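Local coordinates for protein p24: plant transcriptional regulator PBF-2 (PDB 1L3A) that binds single-stranded DNA as a homotetramer and activates transcription of the pathogenesis-related gene PR-10a in the plant defence response, at residues 171-174 and 175-179; 192-195 and 196-199. All coordinates share one frame; numbering follows the deposited sequence.

In the fold
Two antiparallel four-stranded sheets come first in the chain, the second ending with strand 161-169, and both interactions lie in the two helices and the loop that follow. Interaction 1 (171-174 with 175-179) occupies the opening turns of helix 170-188 and joins it to strands 38-45 and 146-155 and to a second subunit. Helix 190-194 comes next, and interaction 2 (192-195 with 196-199) turns the chain out of it toward a third subunit. Each contact is local and closes only a helical turn or a tight bend. Interactions 1 and 2 stand in series, neither nesting nor crossing; the centres of interactions 1 and 2 are about 29 Å apart.

Interaction 1. Residues 171-174 and 175-179; sequences AEFA and VLVSA
Phe173 and Val177, one helical turn apart, carry the side-chain contact within the opening turns of helix 170-188. Followed outward, Val177 places CB 3.6 Å from Phe173 O and equally close to Ala174 O, over the backbone of the preceding turn. Its CG2 lies beside the backbone N and anti to the carbonyl carbon, which carries this methyl back to 3.2 Å from Phe173 O. The same methyl meets the aromatic ring obliquely, with CG2 4.0 Å from Phe173 CD2 and as far from Phe173 CE2. Phe173 swings its ring away from its own backbone N (chi1 -157°). Leu176 rests its CG 3.6 Å from Glu172 O. Backbone hydrogen bonds run from N-H of residue i+4 to C=O of residue i, Val177 N to Phe173 O at 2.9 Å and Ser178 N to Ala174 O at 2.8 Å, while Val175 N reaches Ala171 O only weakly. Phe173 and Leu176 both pack on Phe149, and Leu176 also on Tyr42. Glu172 OE1 accepts from Thr169 N and forms a salt bridge with Lys46, which belongs to the region required for ssDNA binding. Ser178 OG bonds Asn181 of a second subunit. This is an alpha-helix turn with an i to i+4 side-chain contact, buried between strands 38-45 and 146-155 and a neighbour in the Whirly tetramer.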
ATOM      1  N   ALA C 171     -10.804 -11.842  -9.584  1.00 31.05           N
ATOM      2  CA  ALA C 171      -9.728 -12.267  -8.693  1.00 32.37           C
ATOM      3  C   ALA C 171      -8.341 -12.003  -9.285  1.00 34.58           C
ATOM      4  O   ALA C 171      -7.459 -11.499  -8.594  1.00 34.97           O
ATOM      5  CB  ALA C 171      -9.876 -13.754  -8.365  1.00 29.47           C
ATOM      6  N   GLU C 172      -8.157 -12.358 -10.555  1.00 32.87           N
ATOM      7  CA  GLU C 172      -6.886 -12.166 -11.235  1.00 32.48           C
ATOM      8  C   GLU C 172      -6.577 -10.696 -11.399  1.00 31.15           C
ATOM      9  O   GLU C 172      -5.424 -10.294 -11.365  1.00 29.81           O
ATOM     10  CB  GLU C 172      -6.910 -12.850 -12.601  1.00 32.79           C
ATOM     11  CG  GLU C 172      -7.171 -14.336 -12.490  1.00 37.15           C
ATOM     12  CD  GLU C 172      -7.540 -14.994 -13.810  1.00 37.90           C
ATOM     13  OE1 GLU C 172      -8.280 -14.378 -14.611  1.00 39.82           O
ATOM     14  OE2 GLU C 172      -7.109 -16.144 -14.028  1.00 40.82           O
ATOM     15  N   PHE C 173      -7.610  -9.886 -11.569  1.00 32.52           N
ATOM     16  CA  PHE C 173      -7.409  -8.456 -11.718  1.00 33.11           C
ATOM     17  C   PHE C 173      -6.880  -7.833 -10.412  1.00 32.54           C
ATOM     18  O   PHE C 173      -6.076  -6.899 -10.438  1.00 31.83           O
ATOM     19  CB  PHE C 173      -8.726  -7.793 -12.101  1.00 34.58           C
ATOM     20  CG  PHE C 173      -8.556  -6.489 -12.787  1.00 35.88           C
ATOM     21  CD1 PHE C 173      -8.143  -6.438 -14.115  1.00 38.76           C
ATOM     22  CD2 PHE C 173      -8.809  -5.304 -12.107  1.00 38.67           C
ATOM     23  CE1 PHE C 173      -7.984  -5.212 -14.769  1.00 41.50           C
ATOM     24  CE2 PHE C 173      -8.655  -4.073 -12.741  1.00 41.72           C
ATOM     25  CZ  PHE C 173      -8.240  -4.025 -14.077  1.00 42.13           C
ATOM     26  N   ALA C 174      -7.344  -8.353  -9.279  1.00 32.24           N
ATOM     27  CA  ALA C 174      -6.915  -7.859  -7.974  1.00 32.27           C
ATOM     28  C   ALA C 174      -5.438  -8.187  -7.758  1.00 32.82           C
ATOM     29  O   ALA C 174      -4.725  -7.433  -7.104  1.00 33.62           O
ATOM     30  CB  ALA C 174      -7.760  -8.481  -6.867  1.00 31.19           C
ATOM     31  N   VAL C 175      -4.980  -9.317  -8.294  1.00 33.03           N
ATOM     32  CA  VAL C 175      -3.572  -9.667  -8.148  1.00 34.79           C
ATOM     33  C   VAL C 175      -2.727  -8.632  -8.910  1.00 36.53           C
ATOM     34  O   VAL C 175      -1.711  -8.159  -8.402  1.00 38.49           O
ATOM     35  CB  VAL C 175      -3.275 -11.067  -8.688  1.00 32.33           C
ATOM     36  CG1 VAL C 175      -1.789 -11.337  -8.607  1.00 34.46           C
ATOM     37  CG2 VAL C 175      -4.039 -12.108  -7.876  1.00 32.82           C
ATOM     38  N   LEU C 176      -3.159  -8.273 -10.118  1.00 35.15           N
ATOM     39  CA  LEU C 176      -2.459  -7.276 -10.927  1.00 34.69           C
ATOM     40  C   LEU C 176      -2.469  -5.933 -10.204  1.00 34.27           C
ATOM     41  O   LEU C 176      -1.461  -5.235 -10.170  1.00 33.28           O
ATOM     42  CB  LEU C 176      -3.134  -7.109 -12.293  1.00 36.78           C
ATOM     43  CG  LEU C 176      -3.119  -8.300 -13.243  1.00 38.16           C
ATOM     44  CD1 LEU C 176      -3.852  -7.910 -14.536  1.00 37.83           C
ATOM     45  CD2 LEU C 176      -1.681  -8.715 -13.538  1.00 36.12           C
ATOM     46  N   VAL C 177      -3.616  -5.574  -9.632  1.00 34.39           N
ATOM     47  CA  VAL C 177      -3.734  -4.320  -8.899  1.00 35.06           C
ATOM     48  C   VAL C 177      -2.789  -4.314  -7.695  1.00 35.38           C
ATOM     49  O   VAL C 177      -2.108  -3.331  -7.445  1.00 35.96           O
ATOM     50  CB  VAL C 177      -5.198  -4.084  -8.442  1.00 36.82           C
ATOM     51  CG1 VAL C 177      -5.276  -2.899  -7.459  1.00 37.11           C
ATOM     52  CG2 VAL C 177      -6.062  -3.803  -9.666  1.00 34.90           C
ATOM     53  N   SER C 178      -2.732  -5.415  -6.954  1.00 37.82           N
ATOM     54  CA  SER C 178      -1.838  -5.487  -5.801  1.00 37.73           C
ATOM     55  C   SER C 178      -0.374  -5.395  -6.252  1.00 37.88           C
ATOM     56  O   SER C 178       0.404  -4.599  -5.721  1.00 38.60           O
ATOM     57  CB  SER C 178      -2.054  -6.786  -5.024  1.00 39.25           C
ATOM     58  OG  SER C 178      -1.267  -6.804  -3.833  1.00 43.71           O
ATOM     59  N   ALA C 179      -0.012  -6.193  -7.252  1.00 36.25           N
ATOM     60  CA  ALA C 179       1.352  -6.200  -7.774  1.00 34.84           C
ATOM     61  C   ALA C 179       1.741  -4.852  -8.392  1.00 35.19           C
ATOM     62  O   ALA C 179       2.842  -4.362  -8.163  1.00 34.11           O
ATOM     63  CB  ALA C 179       1.517  -7.326  -8.802  1.00 35.05           C
TER

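Interaction 2. Residues 192-195 and 196-199; sequences TAVN and SFKP
Ala193 O is gripped twice by Ser196, by its hydroxyl, OG 2.8 Å away, and by its backbone N at 3.2 Å. These bonds lie where the chain passes from helix 190-194 into a type I beta turn from Val194 to Phe197. The OG donor lies in the carbonyl plane, whereas the peptide N sits above it, 48° out, so the two donors approach the oxygen from different directions. Ser196 chi1 of 61° sets OG between its own backbone N and carbonyl carbon and brings it back to Ala193; OG also bonds Lys37 of a third subunit. The turn is closed by Phe197 N to Val194 O at 3.2 Å, again from above the carbonyl plane. Phe197, the centre of an inverse gamma turn, folds its ring back against Val194, and Ser57 of the third subunit packs against it. Lys198, bent at chi3 and chi4, curls back so that NZ makes a weak bond to Asn195 O. The Phe197 ring presents one face to Val194: Val194 CA stands 3.7 Å from the ring centroid in a CH-pi contact, 5° off the normal, while the methyl Val194 CG2 presses on Phe197 CE1 at 3.4 Å.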
ATOM      1  N   THR C 192      15.059   4.069  -4.021  1.00 47.10           N
ATOM      2  CA  THR C 192      16.457   4.413  -3.830  1.00 50.30           C
ATOM      3  C   THR C 192      16.561   5.781  -3.165  1.00 51.74           C
ATOM      4  O   THR C 192      17.523   6.063  -2.453  1.00 52.46           O
ATOM      5  CB  THR C 192      17.226   4.428  -5.166  1.00 48.64           C
ATOM      6  OG1 THR C 192      16.655   5.402  -6.049  1.00 48.82           O
ATOM      7  CG2 THR C 192      17.165   3.060  -5.816  1.00 49.97           C
ATOM      8  N   ALA C 193      15.564   6.631  -3.385  1.00 51.89           N
ATOM      9  CA  ALA C 193      15.589   7.956  -2.779  1.00 53.35           C
ATOM     10  C   ALA C 193      15.279   7.811  -1.296  1.00 53.53           C
ATOM     11  O   ALA C 193      16.016   8.290  -0.438  1.00 54.23           O
ATOM     12  CB  ALA C 193      14.563   8.861  -3.445  1.00 52.15           C
ATOM     13  N   VAL C 194      14.186   7.115  -1.017  1.00 54.80           N
ATOM     14  CA  VAL C 194      13.704   6.878   0.330  1.00 55.71           C
ATOM     15  C   VAL C 194      14.666   6.064   1.209  1.00 58.69           C
ATOM     16  O   VAL C 194      14.549   6.066   2.436  1.00 58.80           O
ATOM     17  CB  VAL C 194      12.324   6.183   0.247  1.00 56.10           C
ATOM     18  CG1 VAL C 194      12.394   4.767   0.796  1.00 55.46           C
ATOM     19  CG2 VAL C 194      11.285   7.012   0.956  1.00 55.85           C
ATOM     20  N   ASN C 195      15.619   5.376   0.587  1.00 60.77           N
ATOM     21  CA  ASN C 195      16.570   4.571   1.342  1.00 63.76           C
ATOM     22  C   ASN C 195      17.624   5.407   2.044  1.00 65.04           C
ATOM     23  O   ASN C 195      18.336   4.915   2.922  1.00 64.28           O
ATOM     24  CB  ASN C 195      17.245   3.548   0.432  1.00 66.22           C
ATOM     25  CG  ASN C 195      16.610   2.175   0.539  1.00 68.90           C
ATOM     26  OD1 ASN C 195      15.393   2.022   0.388  1.00 68.14           O
ATOM     27  ND2 ASN C 195      17.433   1.165   0.803  1.00 71.10           N
ATOM     28  N   SER C 196      17.730   6.673   1.654  1.00 65.02           N
ATOM     29  CA  SER C 196      18.686   7.567   2.285  1.00 64.62           C
ATOM     30  C   SER C 196      17.972   8.388   3.358  1.00 64.00           C
ATOM     31  O   SER C 196      18.529   9.341   3.895  1.00 65.14           O
ATOM     32  CB  SER C 196      19.323   8.493   1.243  1.00 66.10           C
ATOM     33  OG  SER C 196      18.354   9.307   0.601  1.00 69.10           O
ATOM     34  N   PHE C 197      16.732   8.016   3.661  1.00 63.71           N
ATOM     35  CA  PHE C 197      15.951   8.718   4.680  1.00 64.05           C
ATOM     36  C   PHE C 197      16.237   8.123   6.049  1.00 65.64           C
ATOM     37  O   PHE C 197      15.316   7.877   6.828  1.00 64.83           O
ATOM     38  CB  PHE C 197      14.445   8.613   4.402  1.00 60.62           C
ATOM     39  CG  PHE C 197      13.984   9.388   3.202  1.00 57.77           C
ATOM     40  CD1 PHE C 197      12.625   9.512   2.931  1.00 56.88           C
ATOM     41  CD2 PHE C 197      14.898   9.985   2.335  1.00 56.60           C
ATOM     42  CE1 PHE C 197      12.178  10.218   1.815  1.00 54.99           C
ATOM     43  CE2 PHE C 197      14.465  10.694   1.215  1.00 54.93           C
ATOM     44  CZ  PHE C 197      13.101  10.811   0.955  1.00 55.55           C
ATOM     45  N   LYS C 198      17.516   7.886   6.328  1.00 68.20           N
ATOM     46  CA  LYS C 198      17.949   7.317   7.605  1.00 69.83           C
ATOM     47  C   LYS C 198      18.758   8.350   8.391  1.00 70.43           C
ATOM     48  O   LYS C 198      19.310   9.288   7.817  1.00 69.21           O
ATOM     49  CB  LYS C 198      18.816   6.076   7.369  1.00 69.88           C
ATOM     50  CG  LYS C 198      20.149   6.384   6.695  1.00 71.85           C
ATOM     51  CD  LYS C 198      21.116   5.194   6.709  1.00 73.58           C
ATOM     52  CE  LYS C 198      20.805   4.162   5.625  1.00 73.73           C
ATOM     53  NZ  LYS C 198      19.495   3.470   5.792  1.00 73.32           N
ATOM     54  N   PRO C 199      18.845   8.185   9.719  1.00 71.92           N
ATOM     55  CA  PRO C 199      19.605   9.138  10.537  1.00 74.73           C
ATOM     56  C   PRO C 199      21.114   9.110  10.275  1.00 77.10           C
ATOM     57  O   PRO C 199      21.705   8.041  10.092  1.00 76.48           O
ATOM     58  CB  PRO C 199      19.249   8.728  11.967  1.00 73.71           C
ATOM     59  CG  PRO C 199      19.033   7.251  11.844  1.00 73.62           C
ATOM     60  CD  PRO C 199      18.230   7.145  10.561  1.00 72.40           C
TER